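Local coordinates for alkyltransferase-like protein 1 (Schizosaccharomyces pombe, PDB 3GYH) that recognises O(6)-alkylguanine damage in DNA, flips the modified base into a hydrophobic pocket and presents the lesion to nucleotide excision repair, at residues K9-V14 against G42-H47; C15-G20 against W56-N61. All coordinates share one frame; numbering follows the deposited sequence.

Contact 1. Residues K9-V14 against G42-H47; sequences KVYDAV and GQAMKH. With PBO (1-pyridin-3-ylbutan-1-one), chain D; nucleotides of chain B.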
loop_
_atom_site.group_PDB
_atom_site.type_symbol
_atom_site.label_atom_id
_atom_site.label_comp_id
_atom_site.label_asym_id
_atom_site.label_seq_id
_atom_site.Cartn_x
_atom_site.Cartn_y
_atom_site.Cartn_z
ATOM N N LYS A 9 -1.750 0.209 -14.718
ATOM C CA LYS A 9 -0.838 1.312 -14.422
ATOM C C LYS A 9 -0.469 1.249 -12.939
ATOM O O LYS A 9 0.684 0.978 -12.581
ATOM C CB LYS A 9 -1.469 2.666 -14.770
ATOM C CG LYS A 9 -1.770 2.878 -16.260
ATOM C CD LYS A 9 -1.686 4.348 -16.695
ATOM C CE LYS A 9 -1.678 4.449 -18.229
ATOM N NZ LYS A 9 -1.530 5.840 -18.769
ATOM N N VAL A 10 -1.467 1.467 -12.086
ATOM C CA VAL A 10 -1.333 1.216 -10.662
ATOM C C VAL A 10 -0.398 0.055 -10.376
ATOM O O VAL A 10 0.592 0.207 -9.661
ATOM C CB VAL A 10 -2.681 0.891 -10.038
ATOM C CG1 VAL A 10 -2.511 0.483 -8.579
ATOM C CG2 VAL A 10 -3.618 2.064 -10.181
ATOM N N TYR A 11 -0.727 -1.114 -10.923
ATOM C CA TYR A 11 0.042 -2.307 -10.634
ATOM C C TYR A 11 1.496 -2.026 -10.976
ATOM O O TYR A 11 2.379 -2.152 -10.127
ATOM C CB TYR A 11 -0.507 -3.519 -11.394
ATOM C CG TYR A 11 -1.795 -4.036 -10.800
ATOM C CD1 TYR A 11 -2.773 -4.603 -11.596
ATOM C CD2 TYR A 11 -2.035 -3.938 -9.437
ATOM C CE1 TYR A 11 -3.965 -5.064 -11.052
ATOM C CE2 TYR A 11 -3.227 -4.393 -8.879
ATOM C CZ TYR A 11 -4.189 -4.958 -9.694
ATOM O OH TYR A 11 -5.374 -5.405 -9.151
ATOM N N ASP A 12 1.742 -1.589 -12.206
ATOM C CA ASP A 12 3.100 -1.238 -12.607
ATOM C C ASP A 12 3.734 -0.339 -11.551
ATOM O O ASP A 12 4.761 -0.687 -10.963
ATOM C CB ASP A 12 3.098 -0.576 -13.981
ATOM C CG ASP A 12 2.558 -1.499 -15.076
ATOM O OD1 ASP A 12 2.463 -1.049 -16.241
ATOM O OD2 ASP A 12 2.234 -2.673 -14.774
ATOM N N ALA A 13 3.095 0.796 -11.286
ATOM C CA ALA A 13 3.558 1.719 -10.259
ATOM C C ALA A 13 3.930 1.025 -8.958
ATOM O O ALA A 13 5.064 1.111 -8.502
ATOM C CB ALA A 13 2.512 2.759 -10.004
ATOM N N VAL A 14 2.954 0.347 -8.362
ATOM C CA VAL A 14 3.127 -0.276 -7.057
ATOM C C VAL A 14 4.295 -1.228 -7.098
ATOM O O VAL A 14 4.929 -1.488 -6.083
ATOM C CB VAL A 14 1.889 -1.074 -6.652
ATOM C CG1 VAL A 14 2.118 -1.760 -5.315
ATOM C CG2 VAL A 14 0.667 -0.153 -6.599
ATOM N N GLY A 42 -6.818 1.595 -3.856
ATOM C CA GLY A 42 -7.072 0.538 -2.886
ATOM C C GLY A 42 -7.840 -0.599 -3.526
ATOM O O GLY A 42 -7.572 -1.780 -3.272
ATOM N N GLN A 43 -8.809 -0.251 -4.363
ATOM C CA GLN A 43 -9.723 -1.260 -4.847
ATOM C C GLN A 43 -8.912 -2.208 -5.692
ATOM O O GLN A 43 -9.153 -3.406 -5.698
ATOM C CB GLN A 43 -10.868 -0.631 -5.638
ATOM C CG GLN A 43 -12.099 -0.327 -4.771
ATOM C CD GLN A 43 -12.410 -1.438 -3.736
ATOM O OE1 GLN A 43 -12.735 -2.581 -4.104
ATOM N NE2 GLN A 43 -12.315 -1.097 -2.440
ATOM N N ALA A 44 -7.912 -1.659 -6.369
ATOM C CA ALA A 44 -6.999 -2.443 -7.164
ATOM C C ALA A 44 -6.291 -3.452 -6.292
ATOM O O ALA A 44 -6.185 -4.615 -6.663
ATOM C CB ALA A 44 -5.988 -1.539 -7.839
ATOM N N MET A 45 -5.787 -3.002 -5.146
ATOM C CA MET A 45 -4.959 -3.859 -4.300
ATOM C C MET A 45 -5.844 -4.947 -3.754
ATOM O O MET A 45 -5.500 -6.132 -3.802
ATOM C CB MET A 45 -4.350 -3.092 -3.117
ATOM C CG MET A 45 -3.347 -2.022 -3.487
ATOM S SD MET A 45 -1.807 -2.592 -4.253
ATOM C CE MET A 45 -2.126 -2.200 -5.976
ATOM N N LYS A 46 -6.994 -4.525 -3.242
ATOM C CA LYS A 46 -7.975 -5.442 -2.705
ATOM C C LYS A 46 -8.303 -6.514 -3.722
ATOM O O LYS A 46 -8.703 -7.608 -3.348
ATOM C CB LYS A 46 -9.247 -4.698 -2.315
ATOM C CG LYS A 46 -10.113 -5.440 -1.329
ATOM C CD LYS A 46 -11.563 -5.106 -1.552
ATOM C CE LYS A 46 -12.472 -6.064 -0.796
ATOM N NZ LYS A 46 -13.897 -5.789 -1.156
ATOM N N HIS A 47 -8.113 -6.201 -5.004
ATOM C CA HIS A 47 -8.583 -7.051 -6.102
ATOM C C HIS A 47 -7.516 -7.954 -6.686
ATOM O O HIS A 47 -7.504 -8.187 -7.888
ATOM C CB HIS A 47 -9.162 -6.194 -7.229
ATOM C CG HIS A 47 -10.621 -5.906 -7.070
ATOM N ND1 HIS A 47 -11.457 -5.677 -8.144
ATOM C CD2 HIS A 47 -11.396 -5.817 -5.961
ATOM C CE1 HIS A 47 -12.684 -5.452 -7.702
ATOM N NE2 HIS A 47 -12.674 -5.531 -6.382
HETATM C C10 PBO D . -4.213 -6.851 -1.514
HETATM C C11 PBO D . -3.556 -8.139 -0.998
HETATM C C12 PBO D . -4.497 -9.169 -0.353
HETATM C C13 PBO D . -4.011 -10.585 -0.631
HETATM C C14 PBO D . -3.485 -11.496 0.444
HETATM C C15 PBO D . -3.886 -11.364 1.776
HETATM C C16 PBO D . -3.361 -12.245 2.723
HETATM C C17 PBO D . -2.460 -13.232 2.318
HETATM N "N1'" PBO D . -2.096 -13.338 1.025
HETATM C C18 PBO D . -2.581 -12.507 0.094
HETATM O O13 PBO D . -4.044 -11.027 -1.768
ATOM P P DG B 7 -11.933 -2.562 1.995
ATOM O OP1 DG B 7 -11.524 -2.765 0.563
ATOM O OP2 DG B 7 -12.102 -3.757 2.915
ATOM O "O5'" DG B 7 -10.823 -1.667 2.729
ATOM C "C5'" DG B 7 -10.260 -0.542 2.090
ATOM C "C4'" DG B 7 -9.020 -0.137 2.863
ATOM O "O4'" DG B 7 -8.210 -1.294 3.044
ATOM C "C3'" DG B 7 -8.252 0.796 1.950
ATOM O "O3'" DG B 7 -7.464 1.687 2.750
ATOM C "C2'" DG B 7 -7.372 -0.140 1.150
ATOM C "C1'" DG B 7 -7.099 -1.241 2.152
ATOM N N9 DG B 7 -6.889 -2.549 1.508
ATOM C C8 DG B 7 -7.817 -3.492 1.334
ATOM N N7 DG B 7 -7.239 -4.564 0.729
ATOM C C5 DG B 7 -5.937 -4.272 0.523
ATOM C C6 DG B 7 -4.877 -4.975 -0.047
ATOM O O6 DG B 7 -5.067 -6.243 -0.538
ATOM N N1 DG B 7 -3.665 -4.392 -0.089
ATOM C C2 DG B 7 -3.491 -3.146 0.408
ATOM N N2 DG B 7 -2.272 -2.572 0.356
ATOM N N3 DG B 7 -4.507 -2.448 0.960
ATOM C C4 DG B 7 -5.734 -2.997 1.027
#
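Tyr11 makes the polar link between the helices: its OH donates a hydrogen bond to the backbone O of Ala44, 2.7 Å away. The bond is bent at the acceptor, with a C=O...OH angle of 125°, and the hydroxyl stands above the carbonyl plane. The same oxygen lies near the plane of the tyrosine ring, at its edge. A phenylalanine here would keep the ring beside its apolar neighbours but is likely to leave Ala44 O without this donor, and the ring less firmly tied to the second helix.

The apolar contacts gather around the methyl group of Met45. Although the CB of Met45 starts away from helix 9-14, bends at chi2 (-65°) and chi3 (102°) fold the chain back, so that CE arrives among three side chains. Val14 meets it tip to tip, CG2 to CE at 3.5 Å. CG1 of Val10 lies 3.8 Å from CE, and CE2 of Tyr11 is equally far from it, the methyl sitting at the ring edge. Val10 CG1 also packs on the CB of Ala44, at 4.1 Å.

The axes of the two helical segments are nearly perpendicular, 10.3 Å apart at closest approach. Helix 38-46 belongs to the helix-turn-helix DNA-binding domain of the MGMT family, where it probably serves as the recognition helix; helix 3-14 packs against it through Val10, Tyr11 and Val14, and Ile28 of helix 25-31 touches Val14 as well.

Facing the DNA, Met45 CB rests 3.4 Å from N1 of the alkylated guanine DG7 of chain B, and the aliphatic chain of Lys46 passes beside the N7 and phosphate OP1 of that nucleotide, while Gln43 packs on a further phosphate of the DNA.

Contact 2. Residues C15-G20 against W56-N61; sequences CEIPYG and WHRVIN. With PBO (1-pyridin-3-ylbutan-1-one), chain D; nucleotides of chain B.
The guanidinium of Arg58 has one face turned to the backbone of the 15-20 loop, where Tyr19 CA and Pro18 O both lie over it, offset toward the rim, the CA 3.6 Å above the plane. The Tyr19 ring stands steeply to this group, the two planes 78° apart, and its CD1 comes within 3.6 Å of Arg58 NH2. On the other terminal nitrogen, Arg58 NH1 is 2.9 Å from Ile17 O. The second large flat group, the indole of Trp56, has His57 CB over one face and the lesion over the opposite one: C11 of the pyridyloxobutyl chain lies above the ring centre. With CG of Trp56 between the backbone N and the carbonyl carbon (chi1 63°), the indole presents a face to the adduct chain.

The aliphatic part of Arg58 packs on Ile17, the two side chains lying alongside one another and pointing opposite ways, with Ile17 CG2 3.8 Å from Arg58 CB. The Ile17 tip, CD1, also meets Val59 CG2 at 4.1 Å.

The backbone of the same segment reads the guanine. N2 of DG7 of chain B donates to Trp56 O (2.8 Å, N-H...O angle 160°) and to Val59 O (3.2 Å), so two carbonyls hold the amino group of the base in the lesion pocket. The alkyl chain of the adduct is joined to O6 of this guanine, consistent with the hydrophobic pocket that accepts bulky O(6)-alkylguanines.

Strand 59-60 runs parallel to strand 23-24, and Arg58 and Ile60 both share backbone hydrogen bonds with Ser23. From helix 76-85, Glu85 forms a salt bridge with Arg58 NH2 and also binds His57 NE2 and Gly20 N, joining the loop and the strand region to that helix.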
loop_
_atom_site.group_PDB
_atom_site.type_symbol
_atom_site.label_atom_id
_atom_site.label_comp_id
_atom_site.label_asym_id
_atom_site.label_seq_id
_atom_site.Cartn_x
_atom_site.Cartn_y
_atom_site.Cartn_z
ATOM N N CYS A 15 4.580 -1.738 -8.288
ATOM C CA CYS A 15 5.649 -2.703 -8.472
ATOM C C CYS A 15 7.006 -2.027 -8.510
ATOM O O CYS A 15 8.036 -2.703 -8.559
ATOM C CB CYS A 15 5.431 -3.491 -9.765
ATOM S SG CYS A 15 4.613 -5.067 -9.532
ATOM N N GLU A 16 7.008 -0.697 -8.494
ATOM C CA GLU A 16 8.254 0.063 -8.500
ATOM C C GLU A 16 8.687 0.512 -7.112
ATOM O O GLU A 16 9.555 1.370 -6.975
ATOM C CB GLU A 16 8.132 1.279 -9.407
ATOM C CG GLU A 16 7.831 0.936 -10.838
ATOM C CD GLU A 16 7.855 2.155 -11.733
ATOM O OE1 GLU A 16 8.293 2.029 -12.899
ATOM O OE2 GLU A 16 7.437 3.242 -11.270
ATOM N N ILE A 17 8.077 -0.056 -6.079
ATOM C CA ILE A 17 8.497 0.225 -4.706
ATOM C C ILE A 17 9.597 -0.752 -4.295
ATOM O O ILE A 17 9.443 -1.971 -4.447
ATOM C CB ILE A 17 7.318 0.139 -3.698
ATOM C CG1 ILE A 17 6.120 0.961 -4.182
ATOM C CG2 ILE A 17 7.761 0.605 -2.315
ATOM C CD1 ILE A 17 4.868 0.811 -3.318
ATOM N N PRO A 18 10.720 -0.216 -3.787
ATOM C CA PRO A 18 11.849 -1.047 -3.396
ATOM C C PRO A 18 11.570 -1.788 -2.104
ATOM O O PRO A 18 10.775 -1.331 -1.281
ATOM C CB PRO A 18 12.973 -0.036 -3.186
ATOM C CG PRO A 18 12.276 1.213 -2.819
ATOM C CD PRO A 18 10.993 1.217 -3.591
ATOM N N TYR A 19 12.220 -2.932 -1.943
ATOM C CA TYR A 19 12.247 -3.626 -0.669
ATOM C C TYR A 19 12.447 -2.605 0.443
ATOM O O TYR A 19 13.281 -1.704 0.328
ATOM C CB TYR A 19 13.387 -4.635 -0.677
ATOM C CG TYR A 19 13.348 -5.652 0.433
ATOM C CD1 TYR A 19 12.567 -6.794 0.323
ATOM C CD2 TYR A 19 14.118 -5.484 1.579
ATOM C CE1 TYR A 19 12.541 -7.736 1.336
ATOM C CE2 TYR A 19 14.105 -6.419 2.594
ATOM C CZ TYR A 19 13.313 -7.543 2.469
ATOM O OH TYR A 19 13.291 -8.478 3.479
ATOM N N GLY A 20 11.659 -2.729 1.505
ATOM C CA GLY A 20 11.868 -1.919 2.701
ATOM C C GLY A 20 11.382 -0.478 2.628
ATOM O O GLY A 20 11.195 0.161 3.669
ATOM N N TRP A 56 1.963 -5.487 -2.935
ATOM C CA TRP A 56 0.762 -4.893 -2.389
ATOM C C TRP A 56 0.955 -4.459 -0.937
ATOM O O TRP A 56 0.247 -3.578 -0.443
ATOM C CB TRP A 56 -0.428 -5.846 -2.519
ATOM C CG TRP A 56 -0.252 -7.102 -1.759
ATOM C CD1 TRP A 56 0.269 -8.275 -2.224
ATOM C CD2 TRP A 56 -0.584 -7.326 -0.380
ATOM N NE1 TRP A 56 0.274 -9.221 -1.221
ATOM C CE2 TRP A 56 -0.241 -8.663 -0.079
ATOM C CE3 TRP A 56 -1.140 -6.529 0.630
ATOM C CZ2 TRP A 56 -0.436 -9.222 1.188
ATOM C CZ3 TRP A 56 -1.333 -7.090 1.892
ATOM C CH2 TRP A 56 -0.980 -8.422 2.156
ATOM N N HIS A 57 1.913 -5.075 -0.249
ATOM C CA HIS A 57 2.125 -4.760 1.162
ATOM C C HIS A 57 2.781 -3.402 1.338
ATOM O O HIS A 57 2.744 -2.833 2.418
ATOM C CB HIS A 57 2.950 -5.839 1.858
ATOM C CG HIS A 57 4.154 -6.268 1.085
ATOM N ND1 HIS A 57 4.084 -7.153 0.029
ATOM C CD2 HIS A 57 5.460 -5.931 1.210
ATOM C CE1 HIS A 57 5.296 -7.343 -0.462
ATOM N NE2 HIS A 57 6.150 -6.611 0.234
ATOM N N ARG A 58 3.377 -2.891 0.270
ATOM C CA ARG A 58 4.178 -1.687 0.360
ATOM C C ARG A 58 3.330 -0.437 0.156
ATOM O O ARG A 58 3.830 0.612 -0.252
ATOM C CB ARG A 58 5.311 -1.729 -0.659
ATOM C CG ARG A 58 6.479 -2.551 -0.203
ATOM C CD ARG A 58 7.233 -3.071 -1.391
ATOM N NE ARG A 58 8.057 -4.217 -1.032
ATOM C CZ ARG A 58 8.805 -4.895 -1.893
ATOM N NH1 ARG A 58 8.829 -4.538 -3.172
ATOM N NH2 ARG A 58 9.531 -5.925 -1.471
ATOM N N VAL A 59 2.043 -0.553 0.450
ATOM C CA VAL A 59 1.103 0.516 0.163
ATOM C C VAL A 59 0.143 0.724 1.336
ATOM O O VAL A 59 -0.892 0.060 1.419
ATOM C CB VAL A 59 0.320 0.208 -1.115
ATOM C CG1 VAL A 59 -0.182 1.468 -1.738
ATOM C CG2 VAL A 59 1.197 -0.551 -2.097
ATOM N N ILE A 60 0.506 1.629 2.246
ATOM C CA ILE A 60 -0.329 1.961 3.403
ATOM C C ILE A 60 -1.044 3.294 3.182
ATOM O O ILE A 60 -1.124 3.772 2.055
ATOM C CB ILE A 60 0.495 2.062 4.693
ATOM C CG1 ILE A 60 1.441 3.254 4.618
ATOM C CG2 ILE A 60 1.258 0.777 4.954
ATOM C CD1 ILE A 60 1.449 4.076 5.880
ATOM N N ASN A 61 -1.564 3.892 4.249
ATOM C CA ASN A 61 -2.305 5.134 4.101
ATOM C C ASN A 61 -1.511 6.385 4.463
ATOM O O ASN A 61 -0.514 6.325 5.190
ATOM C CB ASN A 61 -3.593 5.092 4.908
ATOM C CG ASN A 61 -3.343 4.959 6.388
ATOM O OD1 ASN A 61 -2.532 5.691 6.960
ATOM N ND2 ASN A 61 -4.041 4.018 7.024
HETATM C C10 PBO D . -4.213 -6.851 -1.514
HETATM C C11 PBO D . -3.556 -8.139 -0.998
HETATM C C12 PBO D . -4.497 -9.169 -0.353
HETATM C C13 PBO D . -4.011 -10.585 -0.631
HETATM C C14 PBO D . -3.485 -11.496 0.444
HETATM C C15 PBO D . -3.886 -11.364 1.776
HETATM C C16 PBO D . -3.361 -12.245 2.723
HETATM C C17 PBO D . -2.460 -13.232 2.318
HETATM N "N1'" PBO D . -2.096 -13.338 1.025
HETATM C C18 PBO D . -2.581 -12.507 0.094
HETATM O O13 PBO D . -4.044 -11.027 -1.768
ATOM P P DG B 7 -11.933 -2.562 1.995
ATOM O OP1 DG B 7 -11.524 -2.765 0.563
ATOM O OP2 DG B 7 -12.102 -3.757 2.915
ATOM O "O5'" DG B 7 -10.823 -1.667 2.729
ATOM C "C5'" DG B 7 -10.260 -0.542 2.090
ATOM C "C4'" DG B 7 -9.020 -0.137 2.863
ATOM O "O4'" DG B 7 -8.210 -1.294 3.044
ATOM C "C3'" DG B 7 -8.252 0.796 1.950
ATOM O "O3'" DG B 7 -7.464 1.687 2.750
ATOM C "C2'" DG B 7 -7.372 -0.140 1.150
ATOM C "C1'" DG B 7 -7.099 -1.241 2.152
ATOM N N9 DG B 7 -6.889 -2.549 1.508
ATOM C C8 DG B 7 -7.817 -3.492 1.334
ATOM N N7 DG B 7 -7.239 -4.564 0.729
ATOM C C5 DG B 7 -5.937 -4.272 0.523
ATOM C C6 DG B 7 -4.877 -4.975 -0.047
ATOM O O6 DG B 7 -5.067 -6.243 -0.538
ATOM N N1 DG B 7 -3.665 -4.392 -0.089
ATOM C C2 DG B 7 -3.491 -3.146 0.408
ATOM N N2 DG B 7 -2.272 -2.572 0.356
ATOM N N3 DG B 7 -4.507 -2.448 0.960
ATOM C C4 DG B 7 -5.734 -2.997 1.027
ATOM P P DT B 9 -4.697 7.761 1.255
ATOM O OP1 DT B 9 -3.436 7.502 0.526
ATOM O OP2 DT B 9 -4.791 7.629 2.729
ATOM O "O5'" DT B 9 -5.150 9.228 0.827
ATOM C "C5'" DT B 9 -6.502 9.562 0.542
ATOM C "C4'" DT B 9 -6.635 11.073 0.545
ATOM O "O4'" DT B 9 -7.963 11.452 0.992
ATOM C "C3'" DT B 9 -5.683 11.748 1.521
ATOM O "O3'" DT B 9 -5.476 13.106 1.100
ATOM C "C2'" DT B 9 -6.473 11.622 2.816
ATOM C "C1'" DT B 9 -7.853 12.003 2.288
ATOM N N1 DT B 9 -8.984 11.505 3.092
ATOM C C2 DT B 9 -10.150 12.239 3.103
ATOM O O2 DT B 9 -10.302 13.276 2.481
ATOM N N3 DT B 9 -11.147 11.704 3.872
ATOM C C4 DT B 9 -11.078 10.537 4.614
ATOM O O4 DT B 9 -12.022 10.137 5.288
ATOM C C5 DT B 9 -9.834 9.819 4.560
ATOM C C7 DT B 9 -9.674 8.543 5.336
ATOM C C6 DT B 9 -8.854 10.334 3.807
#

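Overall arrangement
From the N terminus, helix 3-14 supplies residues 9-14, and the chain continues directly into the 15-20 loop. After strand 23-24 and helix 25-31, the chain returns in helix 38-46, where residues 42-47 close the loop of contact 1 over 27 intervening residues. It then runs on to 56-61, closing contact 2 over 35. The segments alternate along the chain, so the two closures cross. Contact 1 ties the first helix to helix 38-46; contact 2 ties the loop after that first helix to strand 59-60. They meet where Val14 CG1 packs on Val59 CG2 at 3.6 Å, and both border the adduct.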